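Local atomic coordinates of 2,3-bisphosphoglycerate-independent phosphoglycerate mutase (Pyrococcus horikoshii, PDB entry 2ZKT), a protein that probably interconverts 2-phosphoglycerate and 3-phosphoglycerate in glycolysis, as a metal-binding mutase that needs no 2,3-bisphosphoglycerate. Residues Lys21-Gly25 with Leu26-Glu30; Val266-Pro269 with Glu270-Gly274; Tyr276-Glu280 with Met281-Lys285. All blocks are in the same frame, centred on the assembly; numbering follows the deposited sequence.

Contact 1. Residues Lys21-Gly25 with Leu26-Glu30; sequences KELNG and LTPLE
Leu23 and Leu26 meet at the two ends of a type I' beta turn, where Leu26 N donates to Leu23 O over 3.2 Å at an N-H...O angle of 151°. The same oxygen lies against the root of the Leu26 side chain, with Leu26 CG 3.3 Å from Leu23 O, because CG is turned beside its own backbone N (chi1 -53°). Leu23 reaches past Leu26 with CD1, which lies 3.8 Å from Pro28 N and packs at 4.1 Å against Pro28 CG, touching the proline ring by a methyl group. Asn24 and Gly25 form the corners of the turn, both with positive phi, a conformation that suits glycine at Gly25.

Just beyond the turn comes a textbook capping box. Thr27, the N-cap residue of helix 28-31, accepts from Glu30 N at its OG1 (3.2 Å), while Thr27 N donates to Glu30 OE1 (2.9 Å), which it meets on the anti side of the carboxylate. In the next shell Arg381 forms a salt bridge with Glu30 OE1 and a hydrogen bond to Gly25 O, and Glu380 is hydrogen-bonded to Thr27 OG1. Glu30 thus ties a backbone amide to a guanidinium group, and Arg381 bridges turn and cap; its positive charge would be expected to favour the ionised form of Glu30.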
loop_
_atom_site.group_PDB
_atom_site.type_symbol
_atom_site.label_atom_id
_atom_site.label_comp_id
_atom_site.label_asym_id
_atom_site.label_seq_id
_atom_site.Cartn_x
_atom_site.Cartn_y
_atom_site.Cartn_z
ATOM N N LYS B 21 2.758 -0.161 15.310
ATOM C CA LYS B 21 3.471 -1.409 15.580
ATOM C C LYS B 21 2.988 -2.573 14.709
ATOM O O LYS B 21 3.808 -3.327 14.162
ATOM C CB LYS B 21 3.349 -1.777 17.069
ATOM C CG LYS B 21 4.233 -2.950 17.484
ATOM C CD LYS B 21 4.241 -3.143 18.999
ATOM C CE LYS B 21 5.114 -4.329 19.416
ATOM N NZ LYS B 21 4.522 -5.647 19.023
ATOM N N GLU B 22 1.667 -2.712 14.556
ATOM C CA GLU B 22 1.132 -3.803 13.744
ATOM C C GLU B 22 1.473 -3.632 12.257
ATOM O O GLU B 22 1.267 -4.545 11.448
ATOM C CB GLU B 22 -0.392 -3.946 13.953
ATOM C CG GLU B 22 -1.259 -2.829 13.392
ATOM C CD GLU B 22 -2.730 -2.961 13.804
ATOM O OE1 GLU B 22 -3.029 -2.818 15.016
ATOM O OE2 GLU B 22 -3.587 -3.207 12.922
ATOM N N LEU B 23 2.002 -2.462 11.892
ATOM C CA LEU B 23 2.390 -2.231 10.505
ATOM C C LEU B 23 3.915 -2.185 10.410
ATOM O O LEU B 23 4.476 -1.539 9.519
ATOM C CB LEU B 23 1.797 -0.924 9.976
ATOM C CG LEU B 23 0.273 -0.774 10.080
ATOM C CD1 LEU B 23 -0.127 0.562 9.448
ATOM C CD2 LEU B 23 -0.438 -1.940 9.386
ATOM N N ASN B 24 4.580 -2.867 11.349
ATOM C CA ASN B 24 6.045 -2.941 11.376
ATOM C C ASN B 24 6.691 -1.566 11.576
ATOM O O ASN B 24 7.755 -1.290 11.022
ATOM C CB ASN B 24 6.571 -3.571 10.067
ATOM C CG ASN B 24 5.817 -4.846 9.681
ATOM O OD1 ASN B 24 5.739 -5.795 10.464
ATOM N ND2 ASN B 24 5.259 -4.868 8.467
ATOM N N GLY B 25 6.038 -0.705 12.359
ATOM C CA GLY B 25 6.589 0.618 12.619
ATOM C C GLY B 25 6.344 1.645 11.526
ATOM O O GLY B 25 6.918 2.732 11.562
ATOM N N LEU B 26 5.504 1.305 10.546
ATOM C CA LEU B 26 5.195 2.226 9.466
ATOM C C LEU B 26 3.862 2.885 9.755
ATOM O O LEU B 26 3.099 2.443 10.632
ATOM C CB LEU B 26 5.097 1.493 8.120
ATOM C CG LEU B 26 6.275 0.596 7.679
ATOM C CD1 LEU B 26 6.019 0.114 6.260
ATOM C CD2 LEU B 26 7.603 1.362 7.757
ATOM N N THR B 27 3.593 3.971 9.034
ATOM C CA THR B 27 2.322 4.658 9.171
ATOM C C THR B 27 1.438 4.030 8.094
ATOM O O THR B 27 1.945 3.399 7.159
ATOM C CB THR B 27 2.450 6.146 8.862
ATOM O OG1 THR B 27 2.888 6.303 7.504
ATOM C CG2 THR B 27 3.449 6.815 9.826
ATOM N N PRO B 28 0.107 4.180 8.219
ATOM C CA PRO B 28 -0.822 3.617 7.226
ATOM C C PRO B 28 -0.443 4.029 5.798
ATOM O O PRO B 28 -0.530 3.227 4.868
ATOM C CB PRO B 28 -2.173 4.198 7.660
ATOM C CG PRO B 28 -2.038 4.198 9.161
ATOM C CD PRO B 28 -0.631 4.747 9.369
ATOM N N LEU B 29 -0.021 5.281 5.633
ATOM C CA LEU B 29 0.359 5.789 4.319
ATOM C C LEU B 29 1.595 5.093 3.770
ATOM O O LEU B 29 1.670 4.818 2.575
ATOM C CB LEU B 29 0.627 7.307 4.369
ATOM C CG LEU B 29 1.290 7.888 3.093
ATOM C CD1 LEU B 29 0.498 7.500 1.842
ATOM C CD2 LEU B 29 1.373 9.410 3.222
ATOM N N GLU B 30 2.559 4.804 4.641
ATOM C CA GLU B 30 3.784 4.149 4.200
ATOM C C GLU B 30 3.502 2.680 3.879
ATOM O O GLU B 30 3.875 2.181 2.809
ATOM C CB GLU B 30 4.876 4.283 5.281
ATOM C CG GLU B 30 5.332 5.726 5.497
ATOM C CD GLU B 30 6.123 5.925 6.789
ATOM O OE1 GLU B 30 5.865 5.182 7.773
ATOM O OE2 GLU B 30 6.993 6.840 6.831
#

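Contact 2. Residues Val266-Pro269 with Glu270-Gly274; sequences VYTP and EGATG
Pro269 O receives the amide of Ala272 over 3.2 Å, in a fairly straight bond with an N-H...O angle of 164°. On the side-chain level the same two residues meet again: Ala272 CB sits 3.6 Å from Pro269 O and 4.0 Å from Pro269 CG, so the methyl group rests against both the carbonyl and the proline ring. The bond closes a type II beta turn with Glu270 and Gly271 at its corners; glycine at the second corner suits this turn, since its phi of 106° is one that glycine adopts readily. The turn leads the chain away from strand 265-267, an outermost strand of the mixed sheet within this chain, toward helix 280-291. Thr268 adds a further contact, its CG2 lying 3.7 Å from Ala272 O. With OG1 beside the backbone N (chi1 -49°) and CG2 anti to it, the methyl faces the turn while OG1 is hydrogen-bonded to Ile250 O. Farther out, Pro269 leans on Val249 of the neighbouring strand and on Lys286, and Ala272 packs against Lys283 of the helix.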
loop_
_atom_site.group_PDB
_atom_site.type_symbol
_atom_site.label_atom_id
_atom_site.label_comp_id
_atom_site.label_asym_id
_atom_site.label_seq_id
_atom_site.Cartn_x
_atom_site.Cartn_y
_atom_site.Cartn_z
ATOM N N VAL B 266 -18.792 24.332 -5.788
ATOM C CA VAL B 266 -18.764 22.959 -5.295
ATOM C C VAL B 266 -19.667 21.955 -6.017
ATOM O O VAL B 266 -20.823 22.241 -6.337
ATOM C CB VAL B 266 -19.060 22.932 -3.771
ATOM C CG1 VAL B 266 -19.081 21.496 -3.254
ATOM C CG2 VAL B 266 -17.985 23.736 -3.036
ATOM N N TYR B 267 -19.104 20.772 -6.272
ATOM C CA TYR B 267 -19.802 19.682 -6.945
ATOM C C TYR B 267 -19.728 18.431 -6.084
ATOM O O TYR B 267 -18.720 18.185 -5.412
ATOM C CB TYR B 267 -19.150 19.369 -8.295
ATOM C CG TYR B 267 -19.262 20.483 -9.310
ATOM C CD1 TYR B 267 -18.319 21.516 -9.346
ATOM C CD2 TYR B 267 -20.305 20.509 -10.240
ATOM C CE1 TYR B 267 -18.411 22.544 -10.278
ATOM C CE2 TYR B 267 -20.409 21.540 -11.185
ATOM C CZ TYR B 267 -19.456 22.555 -11.200
ATOM O OH TYR B 267 -19.543 23.578 -12.128
ATOM N N THR B 268 -20.804 17.648 -6.112
ATOM C CA THR B 268 -20.878 16.393 -5.374
ATOM C C THR B 268 -21.444 15.391 -6.379
ATOM O O THR B 268 -22.659 15.261 -6.526
ATOM C CB THR B 268 -21.832 16.496 -4.172
ATOM O OG1 THR B 268 -21.525 17.677 -3.407
ATOM C CG2 THR B 268 -21.694 15.262 -3.281
ATOM N N PRO B 269 -20.562 14.677 -7.099
ATOM C CA PRO B 269 -21.014 13.698 -8.093
ATOM C C PRO B 269 -21.812 12.543 -7.485
ATOM O O PRO B 269 -21.767 12.310 -6.270
ATOM C CB PRO B 269 -19.702 13.235 -8.732
ATOM C CG PRO B 269 -18.758 13.275 -7.574
ATOM C CD PRO B 269 -19.094 14.610 -6.932
ATOM N N GLU B 270 -22.548 11.832 -8.344
ATOM C CA GLU B 270 -23.364 10.696 -7.923
ATOM C C GLU B 270 -22.493 9.626 -7.254
ATOM O O GLU B 270 -21.531 9.139 -7.856
ATOM C CB GLU B 270 -24.074 10.081 -9.138
ATOM C CG GLU B 270 -25.070 11.009 -9.830
ATOM C CD GLU B 270 -26.299 11.298 -8.978
ATOM O OE1 GLU B 270 -26.982 10.329 -8.567
ATOM O OE2 GLU B 270 -26.586 12.491 -8.721
ATOM N N GLY B 271 -22.827 9.269 -6.013
ATOM C CA GLY B 271 -22.061 8.246 -5.310
ATOM C C GLY B 271 -21.143 8.745 -4.199
ATOM O O GLY B 271 -20.787 7.978 -3.293
ATOM N N ALA B 272 -20.763 10.023 -4.260
ATOM C CA ALA B 272 -19.875 10.613 -3.255
ATOM C C ALA B 272 -20.649 10.917 -1.965
ATOM O O ALA B 272 -21.496 11.814 -1.930
ATOM C CB ALA B 272 -19.233 11.892 -3.815
ATOM N N THR B 273 -20.337 10.175 -0.902
ATOM C CA THR B 273 -21.041 10.333 0.386
ATOM C C THR B 273 -20.133 10.822 1.532
ATOM O O THR B 273 -20.588 11.170 2.618
ATOM C CB THR B 273 -21.687 9.003 0.804
ATOM O OG1 THR B 273 -20.665 8.010 0.996
ATOM C CG2 THR B 273 -22.668 8.522 -0.272
ATOM N N GLY B 274 -18.810 10.788 1.287
ATOM C CA GLY B 274 -17.880 11.175 2.349
ATOM C C GLY B 274 -17.764 10.079 3.418
ATOM O O GLY B 274 -17.337 10.295 4.549
#

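Contact 3. Residues Tyr276-Glu280 with Met281-Lys285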
loop_
_atom_site.group_PDB
_atom_site.type_symbol
_atom_site.label_atom_id
_atom_site.label_comp_id
_atom_site.label_asym_id
_atom_site.label_seq_id
_atom_site.Cartn_x
_atom_site.Cartn_y
_atom_site.Cartn_z
ATOM N N TYR B 276 -17.202 5.480 4.010
ATOM C CA TYR B 276 -16.555 4.280 3.475
ATOM C C TYR B 276 -17.159 3.751 2.170
ATOM O O TYR B 276 -16.445 3.149 1.358
ATOM C CB TYR B 276 -16.561 3.154 4.521
ATOM C CG TYR B 276 -15.886 3.518 5.831
ATOM C CD1 TYR B 276 -14.616 4.109 5.847
ATOM C CD2 TYR B 276 -16.505 3.248 7.059
ATOM C CE1 TYR B 276 -13.977 4.421 7.056
ATOM C CE2 TYR B 276 -15.877 3.554 8.275
ATOM C CZ TYR B 276 -14.610 4.140 8.267
ATOM O OH TYR B 276 -13.981 4.423 9.465
ATOM N N ASN B 277 -18.459 3.977 1.966
ATOM C CA ASN B 277 -19.133 3.483 0.758
ATOM C C ASN B 277 -19.109 4.480 -0.423
ATOM O O ASN B 277 -19.782 4.305 -1.437
ATOM C CB ASN B 277 -20.577 3.095 1.113
ATOM C CG ASN B 277 -21.360 4.297 1.600
ATOM O OD1 ASN B 277 -21.334 4.649 2.777
ATOM N ND2 ASN B 277 -22.005 4.997 0.647
ATOM N N THR B 278 -18.316 5.553 -0.252
ATOM C CA THR B 278 -18.195 6.580 -1.291
ATOM C C THR B 278 -17.704 6.008 -2.635
ATOM O O THR B 278 -17.028 4.992 -2.702
ATOM C CB THR B 278 -17.188 7.627 -0.793
ATOM O OG1 THR B 278 -17.714 8.263 0.371
ATOM C CG2 THR B 278 -16.935 8.683 -1.875
ATOM N N ASN B 279 -18.085 6.701 -3.734
ATOM C CA ASN B 279 -17.526 6.365 -5.049
ATOM C C ASN B 279 -16.353 7.298 -5.397
ATOM O O ASN B 279 -16.523 8.385 -5.944
ATOM C CB ASN B 279 -18.636 6.515 -6.098
ATOM C CG ASN B 279 -18.292 5.731 -7.346
ATOM O OD1 ASN B 279 -17.214 5.868 -7.921
ATOM N ND2 ASN B 279 -19.277 4.950 -7.823
ATOM N N GLU B 280 -15.129 6.884 -5.052
ATOM C CA GLU B 280 -13.935 7.690 -5.306
ATOM C C GLU B 280 -13.630 7.826 -6.808
ATOM O O GLU B 280 -13.137 8.848 -7.279
ATOM C CB GLU B 280 -12.731 7.075 -4.561
ATOM C CG GLU B 280 -12.356 5.670 -5.053
ATOM C CD GLU B 280 -13.003 4.616 -4.174
ATOM O OE1 GLU B 280 -13.902 4.947 -3.413
ATOM O OE2 GLU B 280 -12.623 3.455 -4.276
ATOM N N MET B 281 -13.891 6.730 -7.556
ATOM C CA MET B 281 -13.649 6.791 -8.989
ATOM C C MET B 281 -14.599 7.796 -9.658
ATOM O O MET B 281 -14.353 8.312 -10.745
ATOM C CB MET B 281 -13.842 5.387 -9.593
ATOM C CG MET B 281 -12.847 4.345 -9.051
ATOM S SD MET B 281 -11.122 4.874 -9.177
ATOM C CE MET B 281 -10.643 3.933 -10.640
ATOM N N ALA B 282 -15.743 8.020 -8.973
ATOM C CA ALA B 282 -16.698 9.010 -9.460
ATOM C C ALA B 282 -16.184 10.428 -9.231
ATOM O O ALA B 282 -16.412 11.337 -10.016
ATOM C CB ALA B 282 -18.023 8.810 -8.724
ATOM N N LYS B 283 -15.463 10.601 -8.123
ATOM C CA LYS B 283 -14.884 11.901 -7.790
ATOM C C LYS B 283 -13.772 12.233 -8.786
ATOM O O LYS B 283 -13.646 13.377 -9.247
ATOM C CB LYS B 283 -14.329 11.879 -6.361
ATOM C CG LYS B 283 -15.404 12.010 -5.293
ATOM C CD LYS B 283 -14.815 11.878 -3.897
ATOM C CE LYS B 283 -15.886 12.093 -2.852
ATOM N NZ LYS B 283 -15.407 11.728 -1.493
ATOM N N ALA B 284 -12.978 11.214 -9.120
ATOM C CA ALA B 284 -11.876 11.380 -10.060
ATOM C C ALA B 284 -12.438 11.702 -11.438
ATOM O O ALA B 284 -11.964 12.615 -12.119
ATOM C CB ALA B 284 -11.039 10.107 -10.119
ATOM N N LYS B 285 -13.456 10.939 -11.839
ATOM C CA LYS B 285 -14.100 11.131 -13.135
ATOM C C LYS B 285 -14.525 12.601 -13.250
ATOM O O LYS B 285 -14.219 13.275 -14.246
ATOM C CB LYS B 285 -15.312 10.189 -13.248
ATOM C CG LYS B 285 -15.926 10.069 -14.643
ATOM C CD LYS B 285 -16.862 11.234 -14.962
ATOM C CE LYS B 285 -17.624 11.001 -16.270
ATOM N NZ LYS B 285 -16.716 10.920 -17.454
#
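Asn279 meets Ala282 from its CB onward, as the N-cap of helix 280-291. Asn279 CB lies 3.5 Å from Ala282 CB, and CG carries the chain along the same methyl group. CG stands anti to the backbone N (chi1 -160°), which carries OD1 forward to the first turn, where it accepts from Ala282 N at 2.8 Å, a weak bond with an N-H...O angle of 127°. OD1 also touches Ala282 CB, while ND2 stays at the fringe of that methyl, 4.2 Å away. The main chain shares the work: Asn279 O takes the amide of Lys283 and, weakly, that of Ala282, and Glu280 O accepts from Ala284 N at 3.0 Å. Lys283 runs extended beyond CG and crosses Thr278 at about a right angle, its NZ 3.4 Å from Thr278 CG2 and weakly hydrogen-bonded to His300 O. The Glu280 carboxylate forms a salt bridge with Arg322 through OE1. Ala282 N is therefore shared between an amide side chain and a backbone carbonyl, both bent away from a straight approach, and the partial charge on OD1 would be expected to interact favourably with the positive end of the helix dipole.

How the contacts relate
The three contacts follow one another along the chain within one metalloenzyme-superfamily range (alkaline phosphatase clan). Contact 1 lies between strand 6-12 and helix 28-31, its centre about 30 Å from that of contact 2 and about 25 Å from that of contact 3. Contacts 2 and 3 are neighbours, their centres about 8 Å apart, within the connection from strand 265-267 to helix 280-291. Gly271 O and Asn279 N are hydrogen-bonded, as are the hydroxyls of Thr273 and Thr278, the latter also bonded to Glu275 O. Contacts 1 and 3 both border helix 313-331, and the Lys283 side chain lies about 12 Å from a bound zinc ion. All three thus shape strand-to-helix connections of the mixed sheet.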